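Local coordinates for protein putative rubredoxin reductase (Rhodopseudomonas palustris, PDB 3FG2) that is an FAD-containing ferredoxin reductase that probably passes electrons from NADH to the ferredoxin serving the cytochrome P450 CYP199A2, at residues V80-E85 with P268-I273; I153-A158 with V168-L173; V181-I186 with A354-A359; T218-S223 with L228-V233; E244-A247 with P252-A255. All blocks are in the same frame, centred on the assembly; numbering follows the deposited sequence.

Contact 1. Residues V80-E85 with P268-I273; sequences VSIDRE and PHISAI
Ile270 turns its CD1 methyl to two neighbouring side chains of 80-85, touching Arg84 CG (4.0 Å) and Ile82 CG2 (4.2 Å), and has more surface buried here than any other residue of the pair. The isoleucine chain is extended, with CG1 anti to the carbonyl carbon (chi1 -60°) and CD1 carried straight on from it, and this reach brings the terminal methyl to 80-85 while the backbones stay well apart. Ile82 answers with its branch methyl CG2, the two side chains meeting at a slant. Arg84 runs across Ile270 at roughly a right angle and offers only the aliphatic foot of its chain. Beyond that foot the chain bends at chi3 (60°), and its polar end is held by Asp267, which forms a salt bridge with NE, and by the carbonyl oxygen of Ala249, bonded to NH1. Leu102 touches both isoleucines, so strand 79-83 of the small antiparallel sheet packs over the side chains of strands 270-272 and 101-104, at the border of the parallel sheet. No hydrogen bond links the two segments: they meet through methyl and methylene groups, and the arginine's charge is dealt with by residues outside the pair.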
# COMPACT_ATOMS: atom_id res chain seq x y z
N VAL A 80 3.46 3.17 -22.79
CA VAL A 80 4.84 3.63 -22.75
C VAL A 80 4.96 5.12 -23.05
O VAL A 80 5.95 5.75 -22.69
CB VAL A 80 5.70 2.87 -23.78
CG1 VAL A 80 5.76 1.39 -23.41
CG2 VAL A 80 5.10 3.03 -25.17
N SER A 81 3.93 5.67 -23.69
CA SER A 81 3.93 7.08 -24.05
C SER A 81 2.52 7.65 -24.13
O SER A 81 1.56 6.93 -24.36
CB SER A 81 4.63 7.26 -25.40
OG SER A 81 4.55 8.61 -25.84
N ILE A 82 2.41 8.96 -23.95
CA ILE A 82 1.11 9.62 -24.02
C ILE A 82 1.13 10.84 -24.95
O ILE A 82 1.91 11.78 -24.75
CB ILE A 82 0.65 10.11 -22.64
CG1 ILE A 82 0.53 8.92 -21.68
CG2 ILE A 82 -0.68 10.84 -22.77
CD1 ILE A 82 0.22 9.33 -20.27
N ASP A 83 0.28 10.81 -25.98
CA ASP A 83 0.20 11.92 -26.93
C ASP A 83 -0.99 12.77 -26.50
O ASP A 83 -2.10 12.58 -26.98
CB ASP A 83 -0.03 11.41 -28.35
CG ASP A 83 0.02 12.52 -29.39
OD1 ASP A 83 -0.08 13.71 -29.01
OD2 ASP A 83 0.16 12.20 -30.59
N ARG A 84 -0.75 13.70 -25.59
CA ARG A 84 -1.81 14.56 -25.09
C ARG A 84 -2.50 15.34 -26.19
O ARG A 84 -3.73 15.40 -26.24
CB ARG A 84 -1.26 15.52 -24.04
CG ARG A 84 -0.78 14.84 -22.77
CD ARG A 84 0.01 15.82 -21.91
NE ARG A 84 -0.79 16.98 -21.52
CZ ARG A 84 -0.29 18.09 -20.99
NH1 ARG A 84 1.02 18.19 -20.80
NH2 ARG A 84 -1.09 19.09 -20.65
N GLU A 85 -1.71 15.94 -27.09
CA GLU A 85 -2.28 16.72 -28.18
C GLU A 85 -3.20 15.88 -29.06
O GLU A 85 -4.30 16.30 -29.40
CB GLU A 85 -1.17 17.36 -29.02
CG GLU A 85 -1.69 18.23 -30.16
CD GLU A 85 -0.57 18.84 -31.00
OE1 GLU A 85 0.32 18.09 -31.46
OE2 GLU A 85 -0.58 20.08 -31.21
N PRO A 268 -7.07 18.37 -18.65
CA PRO A 268 -8.35 17.69 -18.50
C PRO A 268 -8.25 16.57 -19.53
O PRO A 268 -7.46 16.67 -20.46
CB PRO A 268 -9.36 18.78 -18.88
CG PRO A 268 -8.58 19.64 -19.84
CD PRO A 268 -7.24 19.73 -19.18
N HIS A 269 -9.02 15.50 -19.35
CA HIS A 269 -8.97 14.33 -20.23
C HIS A 269 -8.00 13.34 -19.59
O HIS A 269 -7.88 12.20 -20.05
CB HIS A 269 -8.44 14.64 -21.64
CG HIS A 269 -9.20 15.70 -22.37
ND1 HIS A 269 -8.77 16.21 -23.58
CD2 HIS A 269 -10.33 16.37 -22.06
CE1 HIS A 269 -9.61 17.15 -23.98
NE2 HIS A 269 -10.56 17.27 -23.08
N ILE A 270 -7.30 13.78 -18.55
CA ILE A 270 -6.35 12.91 -17.87
C ILE A 270 -6.39 13.00 -16.34
O ILE A 270 -6.09 14.05 -15.75
CB ILE A 270 -4.90 13.18 -18.33
CG1 ILE A 270 -4.77 12.93 -19.83
CG2 ILE A 270 -3.93 12.26 -17.58
CD1 ILE A 270 -3.34 13.02 -20.36
N SER A 271 -6.77 11.89 -15.71
CA SER A 271 -6.83 11.82 -14.25
C SER A 271 -5.80 10.83 -13.72
O SER A 271 -5.32 9.97 -14.46
CB SER A 271 -8.22 11.36 -13.79
OG SER A 271 -9.20 12.35 -14.04
N ALA A 272 -5.47 10.96 -12.44
CA ALA A 272 -4.52 10.05 -11.79
C ALA A 272 -5.14 9.62 -10.47
O ALA A 272 -5.65 10.45 -9.72
CB ALA A 272 -3.19 10.75 -11.55
N ILE A 273 -5.11 8.32 -10.20
CA ILE A 273 -5.69 7.78 -8.97
C ILE A 273 -4.82 6.68 -8.36
O ILE A 273 -4.04 6.02 -9.06
CB ILE A 273 -7.08 7.16 -9.23
CG1 ILE A 273 -6.97 6.06 -10.29
CG2 ILE A 273 -8.07 8.23 -9.67
CD1 ILE A 273 -8.24 5.31 -10.53

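Contact 2. Residues I153-A158 with V168-L173; sequences IGLEFA and VDVVEL. With FAD (flavin-adenine dinucleotide), chain B.
This is a buried helix-on-sheet contact without hydrogen bonds, inside a beta-alpha-beta unit: helix 152-163 lies against strand 167-171, the strand that follows it. The two short segments run nearly antiparallel, at 171°, with their axes 9.9 Å apart. Ala158 carries most of the contact from the helix side. Its CB points at the strand and faces the gap between two valines, 3.9 Å from Val168 CG1 and 4.1 Å from Val170 CG2. Val168 also touches the helix backbone, its CG2 lying 3.9 Å from Ala158 O. Both valines have CG1 anti to the backbone N (chi1 -177° and 175°), yet Val168 meets the alanine CB with CG1 and Val170 with CG2. Leu155, one turn back, adds a looser touch through CD2, 4.5 Å from Val170 CG2. Away from the strand, Ile153 brings CD1 to 3.7 Å from FAD C8, at the dimethylbenzene end of the flavin, and Glu156 makes a salt bridge with Lys47, itself an FAD-binding residue. Gly154 fits the last glycine of a GxGxxG pattern, in the first turn of this helix, and the whole is consistent with a Rossmann-type dinucleotide-binding unit, as in the NADH domain of related flavoprotein reductases.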
# COMPACT_ATOMS: atom_id res chain seq x y z
N ILE A 153 4.75 -4.48 5.26
CA ILE A 153 5.03 -5.66 4.47
C ILE A 153 6.17 -6.49 5.03
O ILE A 153 6.04 -7.71 5.18
CB ILE A 153 5.33 -5.27 3.01
CG1 ILE A 153 4.12 -4.54 2.43
CG2 ILE A 153 5.65 -6.53 2.18
CD1 ILE A 153 4.34 -3.96 1.06
N GLY A 154 7.28 -5.85 5.35
CA GLY A 154 8.41 -6.56 5.90
C GLY A 154 8.07 -7.39 7.13
O GLY A 154 8.53 -8.53 7.26
N LEU A 155 7.28 -6.82 8.04
CA LEU A 155 6.92 -7.52 9.27
C LEU A 155 5.88 -8.60 9.03
O LEU A 155 5.92 -9.66 9.65
CB LEU A 155 6.43 -6.53 10.33
CG LEU A 155 7.50 -5.54 10.82
CD1 LEU A 155 6.90 -4.61 11.88
CD2 LEU A 155 8.68 -6.29 11.41
N GLU A 156 4.94 -8.33 8.13
CA GLU A 156 3.92 -9.32 7.83
C GLU A 156 4.65 -10.55 7.28
O GLU A 156 4.30 -11.68 7.59
CB GLU A 156 2.92 -8.77 6.81
CG GLU A 156 2.18 -7.53 7.30
CD GLU A 156 1.07 -7.06 6.37
OE1 GLU A 156 1.10 -7.40 5.17
OE2 GLU A 156 0.17 -6.33 6.84
N PHE A 157 5.70 -10.31 6.49
CA PHE A 157 6.48 -11.40 5.92
C PHE A 157 7.30 -12.08 7.01
O PHE A 157 7.28 -13.30 7.16
CB PHE A 157 7.44 -10.90 4.83
CG PHE A 157 8.51 -11.89 4.47
CD1 PHE A 157 8.20 -13.02 3.72
CD2 PHE A 157 9.81 -11.74 4.96
CE1 PHE A 157 9.17 -13.99 3.45
CE2 PHE A 157 10.78 -12.70 4.70
CZ PHE A 157 10.46 -13.83 3.95
N ALA A 158 8.04 -11.28 7.78
CA ALA A 158 8.89 -11.80 8.84
C ALA A 158 8.20 -12.80 9.77
O ALA A 158 8.77 -13.82 10.12
CB ALA A 158 9.46 -10.66 9.65
N VAL A 168 15.03 -15.45 11.40
CA VAL A 168 14.69 -14.13 10.89
C VAL A 168 15.35 -12.95 11.59
O VAL A 168 15.27 -12.82 12.81
CB VAL A 168 13.17 -13.90 10.93
CG1 VAL A 168 12.83 -12.55 10.32
CG2 VAL A 168 12.46 -15.01 10.21
N ASP A 169 15.99 -12.10 10.80
CA ASP A 169 16.62 -10.89 11.31
C ASP A 169 16.07 -9.71 10.53
O ASP A 169 16.07 -9.71 9.29
CB ASP A 169 18.15 -10.94 11.15
CG ASP A 169 18.82 -11.75 12.24
OD1 ASP A 169 18.89 -12.99 12.12
OD2 ASP A 169 19.25 -11.15 13.23
N VAL A 170 15.57 -8.71 11.25
CA VAL A 170 15.00 -7.51 10.64
C VAL A 170 15.91 -6.30 10.81
O VAL A 170 16.25 -5.92 11.93
CB VAL A 170 13.62 -7.19 11.23
CG1 VAL A 170 13.11 -5.87 10.67
CG2 VAL A 170 12.63 -8.31 10.92
N VAL A 171 16.29 -5.71 9.69
CA VAL A 171 17.17 -4.55 9.66
C VAL A 171 16.40 -3.26 9.35
O VAL A 171 15.85 -3.10 8.26
CB VAL A 171 18.27 -4.74 8.60
CG1 VAL A 171 19.05 -3.44 8.40
CG2 VAL A 171 19.20 -5.86 9.03
N GLU A 172 16.36 -2.35 10.32
CA GLU A 172 15.69 -1.06 10.18
C GLU A 172 16.63 0.09 10.54
O GLU A 172 17.34 0.02 11.54
CB GLU A 172 14.45 -0.98 11.07
CG GLU A 172 13.81 0.40 11.11
CD GLU A 172 13.38 0.88 9.72
OE1 GLU A 172 13.37 2.12 9.50
OE2 GLU A 172 13.04 0.04 8.87
N LEU A 173 16.64 1.14 9.72
CA LEU A 173 17.51 2.28 9.97
C LEU A 173 17.00 3.16 11.12
O LEU A 173 17.79 3.73 11.87
CB LEU A 173 17.67 3.14 8.70
CG LEU A 173 18.58 4.36 8.87
CD1 LEU A 173 19.94 3.91 9.40
CD2 LEU A 173 18.73 5.11 7.54
PA FAD B . -1.42 -1.23 -7.76
O1A FAD B . 0.04 -1.35 -7.50
O2A FAD B . -2.31 -2.11 -7.23
O5B FAD B . -1.44 -1.55 -9.26
C5B FAD B . -0.66 -0.83 -10.28
C4B FAD B . -0.79 -1.71 -11.54
O4B FAD B . -0.44 -0.86 -12.70
C3B FAD B . 0.16 -2.92 -11.61
O3B FAD B . -0.41 -4.14 -11.98
C2B FAD B . 1.27 -2.39 -12.49
O2B FAD B . 2.06 -3.39 -13.05
C1B FAD B . 0.47 -1.66 -13.52
N9A FAD B . 1.17 -0.65 -14.32
C8A FAD B . 2.16 0.20 -13.89
N7A FAD B . 2.60 1.00 -14.85
C5A FAD B . 1.88 0.67 -15.96
C6A FAD B . 1.89 1.19 -17.35
N6A FAD B . 2.69 2.14 -17.77
N1A FAD B . 0.99 0.59 -18.20
C2A FAD B . 0.14 -0.41 -17.80
N3A FAD B . 0.06 -0.94 -16.55
C4A FAD B . 0.95 -0.37 -15.67
N1 FAD B . -3.08 -1.71 1.63
C2 FAD B . -3.97 -1.82 2.62
O2 FAD B . -4.76 -0.96 2.84
N3 FAD B . -4.02 -2.98 3.47
C4 FAD B . -3.16 -4.04 3.30
O4 FAD B . -3.24 -5.01 4.03
C4X FAD B . -2.18 -3.94 2.22
N5 FAD B . -1.31 -4.95 2.00
C5X FAD B . -0.40 -4.82 0.96
C6 FAD B . 0.49 -5.91 0.73
C7 FAD B . 1.43 -5.87 -0.28
C7M FAD B . 2.36 -7.05 -0.48
C8 FAD B . 1.51 -4.70 -1.16
C8M FAD B . 2.51 -4.60 -2.29
C9 FAD B . 0.63 -3.62 -0.94
C9A FAD B . -0.32 -3.67 0.10
N10 FAD B . -1.27 -2.60 0.37
C10 FAD B . -2.18 -2.71 1.39
C1' FAD B . -1.21 -1.40 -0.50
C2' FAD B . -2.19 -1.57 -1.71
O2' FAD B . -1.87 -2.77 -2.38
C3' FAD B . -2.01 -0.36 -2.61
O3' FAD B . -2.37 0.82 -1.91
C4' FAD B . -2.90 -0.51 -3.84
O4' FAD B . -2.55 -1.71 -4.57
C5' FAD B . -2.69 0.70 -4.72
O5' FAD B . -3.59 0.49 -6.01
P FAD B . -3.11 1.00 -7.33
O1P FAD B . -4.29 0.62 -8.27
O2P FAD B . -2.77 2.36 -7.34
O3P FAD B . -1.90 0.29 -7.75

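Contact 3. Residues V181-I186 with A354-A359; sequences VVTPEI and AFCYKA
Thr183 and Cys356 face each other across this contact, the threonine meeting the sulfur with its whole fork. CG2 approaches SG to 3.9 Å and OG1 stands 4.1 Å from the same sulfur. Chi1 of 59° puts Thr183 OG1 between its own backbone N and carbonyl carbon, while CG2 lies anti to the carbonyl carbon; both branches are thereby turned to the strand. Cys356 points its SG back, anti to its carbonyl carbon. Two residues along on the same face of the strand, the Ala354 methyl is approached by the end of Ile186, whose CD1 comes to 4.3 Å from Ala354 CB. Ile186 reaches there because its chain folds at chi2 (-56°), although its first bond does not aim at the strand. Thr183 OG1 is hydrogen-bonded to Glu366 OE1, and Glu185 OE1 lies 2.8 Å from Thr183 OG1 as well. Thr183 stands at the N-cap position of helix 184-196 without a capping bond from its side chain; its carbonyl oxygen accepts a bond from Ile186 N. The start of that helix is thus set against strand 351-358 of the C-terminal antiparallel sheet, with Glu366 of strand 361-368 and Val341 of strand 340-344 flanking it on the neighbouring strands.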
# COMPACT_ATOMS: atom_id res chain seq x y z
N VAL A 181 4.85 5.16 9.66
CA VAL A 181 3.39 5.08 9.73
C VAL A 181 2.64 4.91 11.06
O VAL A 181 1.43 5.10 11.08
CB VAL A 181 2.89 3.96 8.78
CG1 VAL A 181 3.15 4.35 7.33
CG2 VAL A 181 3.61 2.65 9.10
N VAL A 182 3.33 4.56 12.14
CA VAL A 182 2.65 4.40 13.43
C VAL A 182 3.39 5.11 14.55
O VAL A 182 4.57 5.45 14.41
CB VAL A 182 2.51 2.89 13.83
CG1 VAL A 182 1.85 2.11 12.71
CG2 VAL A 182 3.88 2.30 14.16
N THR A 183 2.70 5.34 15.67
CA THR A 183 3.32 6.01 16.82
C THR A 183 4.10 4.97 17.65
O THR A 183 3.86 3.77 17.56
CB THR A 183 2.26 6.74 17.70
OG1 THR A 183 1.29 5.81 18.19
CG2 THR A 183 1.57 7.82 16.88
N PRO A 184 5.05 5.43 18.49
CA PRO A 184 5.88 4.57 19.34
C PRO A 184 5.21 3.42 20.10
O PRO A 184 5.78 2.33 20.19
CB PRO A 184 6.57 5.56 20.27
CG PRO A 184 6.71 6.78 19.41
CD PRO A 184 5.34 6.85 18.76
N GLU A 185 4.03 3.65 20.66
CA GLU A 185 3.35 2.60 21.41
C GLU A 185 3.03 1.39 20.53
O GLU A 185 3.01 0.25 21.01
CB GLU A 185 2.07 3.12 22.06
CG GLU A 185 2.23 4.38 22.89
CD GLU A 185 2.47 5.64 22.02
OE1 GLU A 185 1.92 5.72 20.90
OE2 GLU A 185 3.21 6.55 22.48
N ILE A 186 2.77 1.62 19.25
CA ILE A 186 2.48 0.52 18.34
C ILE A 186 3.77 -0.21 17.98
O ILE A 186 3.81 -1.45 17.98
CB ILE A 186 1.79 1.02 17.04
CG1 ILE A 186 0.46 1.70 17.39
CG2 ILE A 186 1.54 -0.14 16.09
CD1 ILE A 186 -0.50 0.82 18.19
N ALA A 354 -4.40 3.06 20.46
CA ALA A 354 -3.65 4.25 20.78
C ALA A 354 -4.44 5.40 20.17
O ALA A 354 -4.53 5.53 18.94
CB ALA A 354 -2.26 4.18 20.17
N PHE A 355 -5.05 6.22 21.02
CA PHE A 355 -5.80 7.37 20.54
C PHE A 355 -4.80 8.49 20.39
O PHE A 355 -4.24 8.99 21.36
CB PHE A 355 -6.92 7.74 21.53
CG PHE A 355 -8.13 6.86 21.43
CD1 PHE A 355 -8.01 5.47 21.54
CD2 PHE A 355 -9.39 7.41 21.22
CE1 PHE A 355 -9.13 4.65 21.45
CE2 PHE A 355 -10.52 6.59 21.13
CZ PHE A 355 -10.38 5.21 21.24
N CYS A 356 -4.56 8.90 19.15
CA CYS A 356 -3.59 9.94 18.88
C CYS A 356 -4.24 11.30 18.73
O CYS A 356 -5.22 11.46 17.98
CB CYS A 356 -2.82 9.59 17.62
SG CYS A 356 -2.24 7.90 17.63
N TYR A 357 -3.68 12.27 19.44
CA TYR A 357 -4.17 13.64 19.40
C TYR A 357 -3.12 14.65 18.95
O TYR A 357 -1.91 14.39 19.00
CB TYR A 357 -4.64 14.08 20.78
CG TYR A 357 -5.81 13.30 21.33
CD1 TYR A 357 -5.65 11.99 21.77
CD2 TYR A 357 -7.07 13.89 21.42
CE1 TYR A 357 -6.72 11.28 22.29
CE2 TYR A 357 -8.15 13.18 21.94
CZ TYR A 357 -7.97 11.88 22.38
OH TYR A 357 -9.03 11.19 22.91
N LYS A 358 -3.61 15.80 18.51
CA LYS A 358 -2.77 16.91 18.10
C LYS A 358 -3.55 18.17 18.46
O LYS A 358 -4.66 18.38 17.97
CB LYS A 358 -2.49 16.88 16.60
CG LYS A 358 -1.58 18.02 16.16
CD LYS A 358 -1.17 17.90 14.69
CE LYS A 358 -2.36 18.06 13.77
NZ LYS A 358 -1.94 18.01 12.34
N ALA A 359 -2.99 18.99 19.34
CA ALA A 359 -3.65 20.22 19.77
C ALA A 359 -5.02 19.95 20.38
O ALA A 359 -5.97 20.69 20.13
CB ALA A 359 -3.79 21.19 18.59

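Contact 4. Residues T218-S223 with L228-V233; sequences TGVVLS and LPCDLV
Strands 216-222 and 227-229 form an antiparallel beta hairpin, with Val220 and Leu228 as a hydrogen-bonded pair and Gly219 opposite Pro229 as a non-hydrogen-bonded one. Val220 N gives a 2.7 Å bond to Leu228 O, and Leu228 N returns one of 2.9 Å to Val220 O that is nearly straight at 174°. A third bond, from Cys230 N to Thr218 O, is 3.0 Å long, but its donor stands well above the carbonyl plane, where the chain leaves the hairpin at Cys230. Gly219 and Pro229 come unusually close, their CA atoms 3.8 Å apart; Gly219 CA lies 3.0 Å from Leu228 O, and with no side chain at Gly219 the two strands close up here. The buried face carries Val220, Leu222 and Leu228, where Leu222 CD1 leans obliquely on Leu228 CG at 4.0 Å. This face rests on the parallel sheet, Leu222 and Leu228 both touching Val171 of strand 167-171. Past the hairpin the chain turns through Cys230 into strand 232-235 of that same sheet, and Val233 CG2 comes back to 3.6 Å from Val220 CG2. Cys230 SG, set at chi1 66° between its backbone N and carbonyl carbon, lies 3.5 Å from Gly219 CA.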
# COMPACT_ATOMS: atom_id res chain seq x y z
N THR A 218 25.46 -14.73 1.51
CA THR A 218 25.90 -15.35 2.76
C THR A 218 25.66 -14.44 3.95
O THR A 218 25.88 -14.84 5.09
CB THR A 218 27.40 -15.74 2.74
OG1 THR A 218 28.20 -14.60 2.42
CG2 THR A 218 27.66 -16.86 1.74
N GLY A 219 25.21 -13.22 3.70
CA GLY A 219 24.95 -12.31 4.79
C GLY A 219 24.72 -10.88 4.35
O GLY A 219 24.91 -10.53 3.18
N VAL A 220 24.29 -10.04 5.29
CA VAL A 220 24.05 -8.64 4.99
C VAL A 220 24.96 -7.78 5.87
O VAL A 220 24.92 -7.86 7.10
CB VAL A 220 22.57 -8.25 5.24
CG1 VAL A 220 22.37 -6.76 5.00
CG2 VAL A 220 21.67 -9.05 4.31
N VAL A 221 25.80 -6.98 5.23
CA VAL A 221 26.72 -6.12 5.96
C VAL A 221 26.00 -4.82 6.34
O VAL A 221 25.30 -4.22 5.52
CB VAL A 221 27.97 -5.80 5.11
CG1 VAL A 221 29.02 -5.12 5.97
CG2 VAL A 221 28.53 -7.08 4.50
N LEU A 222 26.18 -4.40 7.58
CA LEU A 222 25.52 -3.19 8.08
C LEU A 222 26.44 -2.00 8.23
O LEU A 222 27.68 -2.13 8.20
CB LEU A 222 24.85 -3.49 9.42
CG LEU A 222 23.87 -4.67 9.44
CD1 LEU A 222 23.45 -4.97 10.87
CD2 LEU A 222 22.65 -4.33 8.58
N SER A 223 25.84 -0.83 8.39
CA SER A 223 26.58 0.42 8.56
C SER A 223 27.37 0.49 9.86
O SER A 223 28.11 1.46 10.09
CB SER A 223 25.62 1.62 8.47
OG SER A 223 24.49 1.40 9.29
N LEU A 228 25.43 -9.71 9.21
CA LEU A 228 24.44 -10.67 9.67
C LEU A 228 24.39 -11.80 8.65
O LEU A 228 24.02 -11.60 7.50
CB LEU A 228 23.06 -10.03 9.79
CG LEU A 228 22.87 -8.93 10.83
CD1 LEU A 228 21.40 -8.53 10.87
CD2 LEU A 228 23.32 -9.44 12.20
N PRO A 229 24.77 -13.02 9.06
CA PRO A 229 24.75 -14.14 8.11
C PRO A 229 23.32 -14.46 7.69
O PRO A 229 22.37 -14.25 8.45
CB PRO A 229 25.39 -15.27 8.91
CG PRO A 229 24.97 -14.96 10.33
CD PRO A 229 25.15 -13.46 10.41
N CYS A 230 23.17 -14.96 6.47
CA CYS A 230 21.86 -15.31 5.94
C CYS A 230 21.99 -15.90 4.55
O CYS A 230 22.99 -15.66 3.87
CB CYS A 230 20.97 -14.06 5.89
SG CYS A 230 21.52 -12.78 4.72
N ASP A 231 21.01 -16.69 4.12
CA ASP A 231 21.06 -17.27 2.79
C ASP A 231 19.93 -16.71 1.94
O ASP A 231 19.76 -17.11 0.79
CB ASP A 231 21.00 -18.80 2.84
CG ASP A 231 19.75 -19.32 3.51
OD1 ASP A 231 19.63 -20.55 3.66
OD2 ASP A 231 18.87 -18.50 3.88
N LEU A 232 19.18 -15.78 2.51
CA LEU A 232 18.07 -15.14 1.81
C LEU A 232 17.84 -13.71 2.32
O LEU A 232 17.89 -13.44 3.52
CB LEU A 232 16.79 -15.96 1.99
CG LEU A 232 15.51 -15.47 1.31
CD1 LEU A 232 15.68 -15.47 -0.20
CD2 LEU A 232 14.35 -16.37 1.70
N VAL A 233 17.60 -12.79 1.38
CA VAL A 233 17.34 -11.40 1.73
C VAL A 233 16.04 -10.91 1.09
O VAL A 233 15.79 -11.12 -0.10
CB VAL A 233 18.48 -10.46 1.24
CG1 VAL A 233 18.18 -9.01 1.65
CG2 VAL A 233 19.81 -10.92 1.83

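Contact 5. Residues E244-A247 with P252-A255; sequences EIAA and PTAA
Thr253 turns both branches of its side chain to the short helix 244-248, and Ala247 is what they meet. Thr253 OG1 lies 3.5 Å from Ala247 CB and Thr253 CG2 lies 4.0 Å from the same methyl, so the alanine sits against the fork of the threonine. A chi1 of 58° directs the two branches this way, with the hydroxyl on one prong and CG2 swung anti to the carbonyl carbon on the other. CG2 also passes 4.1 Å from Ala247 N and reaches as far as Ala246 CB, at 4.5 Å, which points to the loop from one residue earlier in the helix. The backbone is extended at Thr253, and its side chain points to the helix. The alanines present mainly their methyls; with these small side chains between them, the Ala247 and Thr253 CA atoms are 6.0 Å apart. On other sides of the helix, Ile245 packs on Met79 and Ile82 of strand 79-83 and touches FAD, while Glu244 makes a salt bridge with Arg109. Val243, just ahead of the helix, also touches Thr253. Contact 5 therefore closes a short connection that folds back from the helix toward strand 257-259, which begins a few residues on. Its chemistry is that of a small, partly buried van der Waals patch, in which the methyl of a threonine and the side of its hydroxyl oxygen both rest against alanine methyls.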
# COMPACT_ATOMS: atom_id res chain seq x y z
N GLU A 244 7.03 8.56 -14.28
CA GLU A 244 7.85 8.78 -15.46
C GLU A 244 7.11 9.13 -16.75
O GLU A 244 7.27 10.23 -17.29
CB GLU A 244 8.76 7.57 -15.70
CG GLU A 244 9.89 7.41 -14.69
CD GLU A 244 9.41 7.25 -13.25
OE1 GLU A 244 8.39 6.57 -13.03
OE2 GLU A 244 10.07 7.80 -12.34
N ILE A 245 6.31 8.19 -17.26
CA ILE A 245 5.56 8.42 -18.49
C ILE A 245 4.74 9.71 -18.47
O ILE A 245 4.75 10.47 -19.44
CB ILE A 245 4.64 7.23 -18.79
CG1 ILE A 245 5.49 5.98 -19.03
CG2 ILE A 245 3.77 7.53 -20.00
CD1 ILE A 245 4.70 4.70 -19.17
N ALA A 246 4.04 9.97 -17.38
CA ALA A 246 3.23 11.18 -17.26
C ALA A 246 4.10 12.44 -17.30
O ALA A 246 3.73 13.46 -17.89
CB ALA A 246 2.43 11.14 -15.96
N ALA A 247 5.27 12.35 -16.67
CA ALA A 247 6.21 13.47 -16.63
C ALA A 247 6.80 13.68 -18.02
O ALA A 247 7.10 14.80 -18.43
CB ALA A 247 7.32 13.19 -15.62
N PRO A 252 2.81 17.77 -14.71
CA PRO A 252 3.56 18.01 -13.47
C PRO A 252 3.60 16.78 -12.57
O PRO A 252 2.60 16.07 -12.43
CB PRO A 252 2.79 19.17 -12.83
CG PRO A 252 2.25 19.91 -14.02
CD PRO A 252 1.76 18.78 -14.90
N THR A 253 4.76 16.52 -11.99
CA THR A 253 4.92 15.37 -11.10
C THR A 253 5.92 15.70 -10.02
O THR A 253 6.68 16.66 -10.14
CB THR A 253 5.45 14.13 -11.85
OG1 THR A 253 6.71 14.45 -12.45
CG2 THR A 253 4.47 13.68 -12.91
N ALA A 254 5.92 14.91 -8.97
CA ALA A 254 6.85 15.07 -7.87
C ALA A 254 6.84 13.67 -7.28
O ALA A 254 7.08 12.71 -8.02
CB ALA A 254 6.33 16.08 -6.86
N ALA A 255 6.56 13.54 -5.99
CA ALA A 255 6.47 12.22 -5.37
C ALA A 255 5.06 11.71 -5.70
O ALA A 255 4.25 11.47 -4.82
CB ALA A 255 6.66 12.33 -3.87

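In the fold
Contacts 1 and 5 are neighbours, joined where Ile82 and Ser81 pack on Ile245; contact 5 is only partly buried, whereas the other four are buried. Contacts 2 and 4 meet along strand 167-171: contact 2 covers one face of it with helix 152-163, and the hairpin of contact 4 lies on the other, Val171 touching Leu222 and Leu228. Contact 3 joins the start of helix 184-196 to strand 351-358 of the C-terminal antiparallel sheet. Backbone hydrogen bonds cross between the segments in contact 4 alone. Contacts 1 and 2 rest on apolar side-chain groups, whereas contacts 3 and 5 each set a threonine fork against small side chains.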